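PDB 3M1H: lysine specific cysteine protease from Porphyromonas gingivalis, which cleaves proteins after lysine as a secreted cysteine protease and probable virulence factor, and is represented here by its K3 cleaved adhesin domain, a calcium-binding module with no protease part. Local coordinates for residues 41-55 / 159-172. Numbering follows the deposited sequence.
Sequences FAGHNSAICVSSASY and HFGCTDFFWINLDD. Unlike the reference sequence in segment 41-55: Tyr55 (reference His). With CA (calcium ion), chain F.
Asp171 OD2 has two grips: it binds the calcium ion at 2.4 Å, and its anti lone pair takes the backbone N-H of His44 at 2.9 Å. Asp171 OD1 also reaches the calcium, making the carboxylate bidentate; Ser46 OG, Ile48 O, a water, Asp9 and Glu11 complete the site. Beside it, the His44 ring points ND1 almost in plane at Asp172 OD2 (2.9 Å), with ring and carboxylate planes 77° apart. Antiparallel pairing then joins 50-53 to 167-172, with Val50-Leu170 and Ser52-Ile168 as the hydrogen-bonded pairs. On the face carrying Ser51 and Asn169, Ser51 OG donates to Asn169 OD1 (2.6 Å), tilted from the carbonyl plane. Farther along, Trp167 is sandwiched: Ala53 CB sits over its six-membered ring, 3.3 Å from the centroid, while the Phe41 edge meets the opposite face at the five-membered ring in a T-shaped stack, planes at 72°. On the other face, Ser52 OG, anti to its own N (chi1 175°), meets the His159 ring edge at ND1 (2.7 Å) and also bonds Asn66, a ligand of the second calcium. Calcium thus pins the 41-49 loop to a central strand of the cleaved adhesin beta jelly roll, while Ser52-His159 links its two sheets.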
# COMPACT_ATOMS: atom_id res chain seq x y z
N PHE A 41 10.00 -1.01 7.97
CA PHE A 41 9.90 -2.44 8.21
C PHE A 41 10.70 -3.16 7.11
O PHE A 41 11.01 -2.59 6.07
CB PHE A 41 8.43 -2.88 8.18
CG PHE A 41 7.55 -2.20 9.20
CD1 PHE A 41 7.92 -2.14 10.53
CD2 PHE A 41 6.34 -1.63 8.83
CE1 PHE A 41 7.12 -1.50 11.46
CE2 PHE A 41 5.54 -1.02 9.74
CZ PHE A 41 5.93 -0.96 11.07
N ALA A 42 11.05 -4.41 7.36
CA ALA A 42 11.84 -5.19 6.42
C ALA A 42 11.12 -5.30 5.09
O ALA A 42 9.97 -5.73 5.07
CB ALA A 42 12.13 -6.57 6.98
N GLY A 43 11.77 -4.86 4.00
CA GLY A 43 11.14 -4.86 2.68
C GLY A 43 11.14 -6.23 2.05
O GLY A 43 11.59 -7.21 2.64
N HIS A 44 10.62 -6.34 0.85
CA HIS A 44 10.56 -7.59 0.15
C HIS A 44 11.96 -7.80 -0.44
O HIS A 44 12.39 -7.08 -1.36
CB HIS A 44 9.49 -7.52 -0.95
CG HIS A 44 9.48 -8.73 -1.82
ND1 HIS A 44 9.67 -8.67 -3.18
CD2 HIS A 44 9.32 -10.04 -1.51
CE1 HIS A 44 9.64 -9.89 -3.68
NE2 HIS A 44 9.41 -10.74 -2.69
N ASN A 45 12.65 -8.80 0.13
CA ASN A 45 14.04 -9.11 -0.26
C ASN A 45 14.85 -7.82 -0.42
O ASN A 45 15.64 -7.68 -1.35
CB ASN A 45 14.09 -9.89 -1.58
CG ASN A 45 13.45 -11.26 -1.49
OD1 ASN A 45 13.50 -11.90 -0.44
ND2 ASN A 45 12.86 -11.70 -2.58
N SER A 46 14.62 -6.87 0.47
CA SER A 46 15.18 -5.54 0.35
C SER A 46 14.99 -4.80 1.69
O SER A 46 14.21 -5.23 2.55
CB SER A 46 14.48 -4.78 -0.77
OG SER A 46 13.14 -4.50 -0.40
N ALA A 47 15.68 -3.67 1.85
CA ALA A 47 15.64 -2.93 3.11
C ALA A 47 14.35 -2.14 3.34
O ALA A 47 13.85 -2.08 4.48
CB ALA A 47 16.86 -1.99 3.19
N ILE A 48 13.80 -1.53 2.28
CA ILE A 48 12.68 -0.58 2.47
C ILE A 48 11.42 -1.04 1.78
O ILE A 48 11.44 -1.50 0.64
CB ILE A 48 13.01 0.83 1.92
CG1 ILE A 48 14.40 1.29 2.35
CG2 ILE A 48 11.89 1.83 2.28
CD1 ILE A 48 14.59 1.24 3.77
N CYS A 49 10.30 -0.85 2.47
CA CYS A 49 8.99 -0.91 1.87
C CYS A 49 8.13 0.24 2.40
O CYS A 49 8.56 0.97 3.32
CB CYS A 49 8.34 -2.27 2.16
SG CYS A 49 8.02 -2.59 3.92
N VAL A 50 6.94 0.43 1.81
CA VAL A 50 6.08 1.53 2.18
C VAL A 50 4.88 0.93 2.87
O VAL A 50 4.41 -0.14 2.45
CB VAL A 50 5.72 2.41 0.97
CG1 VAL A 50 4.90 1.64 -0.09
CG2 VAL A 50 5.04 3.71 1.42
N SER A 51 4.42 1.61 3.94
CA SER A 51 3.50 0.98 4.90
C SER A 51 2.43 1.95 5.36
O SER A 51 2.67 3.16 5.43
CB SER A 51 4.30 0.49 6.11
OG SER A 51 5.44 -0.28 5.69
N SER A 52 1.26 1.41 5.71
CA SER A 52 0.17 2.21 6.25
C SER A 52 -0.45 1.49 7.46
O SER A 52 -0.58 0.29 7.44
CB SER A 52 -0.84 2.52 5.18
OG SER A 52 -2.03 3.20 5.65
N ALA A 53 -0.81 2.26 8.49
CA ALA A 53 -1.22 1.71 9.78
C ALA A 53 -2.71 1.70 10.01
O ALA A 53 -3.40 2.69 9.79
CB ALA A 53 -0.57 2.49 10.94
N SER A 54 -3.19 0.57 10.53
CA SER A 54 -4.49 0.50 11.23
C SER A 54 -4.28 0.49 12.74
O SER A 54 -5.28 0.57 13.49
CB SER A 54 -5.29 -0.71 10.79
OG SER A 54 -4.74 -1.92 11.24
N TYR A 55 -3.04 0.43 13.21
CA TYR A 55 -2.67 0.46 14.64
C TYR A 55 -1.24 0.87 14.76
O TYR A 55 -0.40 0.30 14.06
CB TYR A 55 -2.88 -0.91 15.29
CG TYR A 55 -2.67 -0.96 16.79
CD1 TYR A 55 -3.76 -0.91 17.65
CD2 TYR A 55 -1.39 -1.07 17.34
CE1 TYR A 55 -3.59 -0.96 19.03
CE2 TYR A 55 -1.19 -1.13 18.74
CZ TYR A 55 -2.32 -1.05 19.57
OH TYR A 55 -2.12 -1.12 20.95
N HIS A 159 -5.50 2.16 1.59
CA HIS A 159 -5.65 1.40 2.84
C HIS A 159 -6.80 2.06 3.58
O HIS A 159 -6.72 3.24 3.89
CB HIS A 159 -4.39 1.54 3.67
CG HIS A 159 -4.38 0.73 4.94
ND1 HIS A 159 -3.68 1.13 6.05
CD2 HIS A 159 -4.97 -0.45 5.27
CE1 HIS A 159 -3.78 0.21 7.00
NE2 HIS A 159 -4.57 -0.75 6.55
N PHE A 160 -7.90 1.32 3.80
CA PHE A 160 -9.13 1.97 4.31
C PHE A 160 -10.07 0.94 4.88
O PHE A 160 -9.86 -0.23 4.72
CB PHE A 160 -9.83 2.72 3.18
CG PHE A 160 -10.53 1.83 2.19
CD1 PHE A 160 -11.92 1.79 2.16
CD2 PHE A 160 -9.82 1.00 1.33
CE1 PHE A 160 -12.57 0.99 1.25
CE2 PHE A 160 -10.48 0.20 0.40
CZ PHE A 160 -11.86 0.18 0.38
N GLY A 161 -11.14 1.40 5.50
CA GLY A 161 -12.21 0.49 5.90
C GLY A 161 -11.71 -0.62 6.79
O GLY A 161 -12.09 -1.78 6.63
N CYS A 162 -10.81 -0.29 7.70
CA CYS A 162 -10.33 -1.24 8.70
C CYS A 162 -9.69 -0.50 9.86
O CYS A 162 -9.32 0.68 9.74
CB CYS A 162 -9.34 -2.26 8.13
SG CYS A 162 -7.87 -1.51 7.39
N THR A 163 -9.56 -1.19 10.98
CA THR A 163 -8.99 -0.63 12.18
C THR A 163 -8.51 -1.76 13.09
O THR A 163 -9.08 -2.88 13.07
CB THR A 163 -10.00 0.28 12.98
OG1 THR A 163 -9.31 0.98 14.02
CG2 THR A 163 -11.14 -0.53 13.58
N ASP A 164 -7.46 -1.46 13.84
CA ASP A 164 -7.04 -2.27 14.97
C ASP A 164 -6.40 -3.60 14.61
O ASP A 164 -6.62 -4.61 15.29
CB ASP A 164 -8.24 -2.48 15.90
CG ASP A 164 -7.84 -2.76 17.34
OD1 ASP A 164 -6.68 -2.54 17.76
OD2 ASP A 164 -8.77 -3.19 18.06
N PHE A 165 -5.58 -3.61 13.55
CA PHE A 165 -4.69 -4.75 13.27
C PHE A 165 -3.25 -4.29 13.47
O PHE A 165 -2.79 -4.16 14.63
CB PHE A 165 -5.05 -5.43 11.93
CG PHE A 165 -6.41 -6.08 11.99
CD1 PHE A 165 -6.56 -7.32 12.58
CD2 PHE A 165 -7.55 -5.41 11.53
CE1 PHE A 165 -7.83 -7.92 12.68
CE2 PHE A 165 -8.82 -5.99 11.64
CZ PHE A 165 -8.95 -7.26 12.22
N PHE A 166 -2.49 -4.01 12.40
CA PHE A 166 -1.20 -3.38 12.61
C PHE A 166 -0.80 -2.50 11.41
O PHE A 166 -1.28 -1.40 11.33
CB PHE A 166 -0.13 -4.41 13.02
CG PHE A 166 1.13 -3.81 13.55
CD1 PHE A 166 1.08 -2.89 14.58
CD2 PHE A 166 2.38 -4.15 13.03
CE1 PHE A 166 2.22 -2.34 15.08
CE2 PHE A 166 3.54 -3.60 13.54
CZ PHE A 166 3.46 -2.68 14.59
N TRP A 167 0.05 -2.96 10.49
CA TRP A 167 0.37 -2.21 9.27
C TRP A 167 0.28 -3.13 8.07
O TRP A 167 0.47 -4.36 8.22
CB TRP A 167 1.79 -1.63 9.31
CG TRP A 167 2.10 -0.62 10.38
CD1 TRP A 167 2.26 -0.81 11.71
CD2 TRP A 167 2.35 0.75 10.13
NE1 TRP A 167 2.60 0.38 12.34
CE2 TRP A 167 2.63 1.36 11.38
CE3 TRP A 167 2.33 1.55 8.98
CZ2 TRP A 167 2.93 2.71 11.48
CZ3 TRP A 167 2.63 2.89 9.08
CH2 TRP A 167 2.91 3.46 10.34
N ILE A 168 -0.06 -2.54 6.92
CA ILE A 168 0.05 -3.16 5.59
C ILE A 168 1.32 -2.62 4.92
O ILE A 168 1.62 -1.42 5.03
CB ILE A 168 -1.21 -2.99 4.76
CG1 ILE A 168 -1.07 -3.75 3.43
CG2 ILE A 168 -1.56 -1.54 4.50
CD1 ILE A 168 -2.44 -3.92 2.72
N ASN A 169 2.04 -3.50 4.23
CA ASN A 169 3.26 -3.15 3.51
C ASN A 169 3.12 -3.42 2.02
O ASN A 169 2.50 -4.40 1.61
CB ASN A 169 4.42 -3.98 3.99
CG ASN A 169 4.74 -3.82 5.44
OD1 ASN A 169 4.67 -2.74 5.99
ND2 ASN A 169 5.16 -4.90 6.07
N LEU A 170 3.75 -2.55 1.21
CA LEU A 170 3.78 -2.66 -0.23
C LEU A 170 5.23 -2.52 -0.70
O LEU A 170 5.99 -1.74 -0.10
CB LEU A 170 2.92 -1.54 -0.80
CG LEU A 170 2.90 -1.28 -2.29
CD1 LEU A 170 2.25 -2.42 -3.07
CD2 LEU A 170 2.21 0.07 -2.58
N ASP A 171 5.60 -3.26 -1.74
CA ASP A 171 6.97 -3.12 -2.30
C ASP A 171 6.95 -3.57 -3.75
O ASP A 171 6.02 -4.23 -4.23
CB ASP A 171 7.95 -3.92 -1.44
CG ASP A 171 9.44 -3.41 -1.52
OD1 ASP A 171 9.70 -2.48 -2.27
OD2 ASP A 171 10.27 -3.98 -0.76
N ASP A 172 8.01 -3.19 -4.47
CA ASP A 172 8.29 -3.73 -5.81
C ASP A 172 7.08 -3.58 -6.76
O ASP A 172 6.57 -4.55 -7.32
CB ASP A 172 8.81 -5.16 -5.69
CG ASP A 172 10.21 -5.24 -5.12
OD1 ASP A 172 10.99 -4.26 -5.28
OD2 ASP A 172 10.57 -6.28 -4.55
CA CA F . 12.04 -2.43 -1.38
O HOH W 1 12.98 -7.12 -4.06
O HOH W 2 12.69 -3.68 -3.29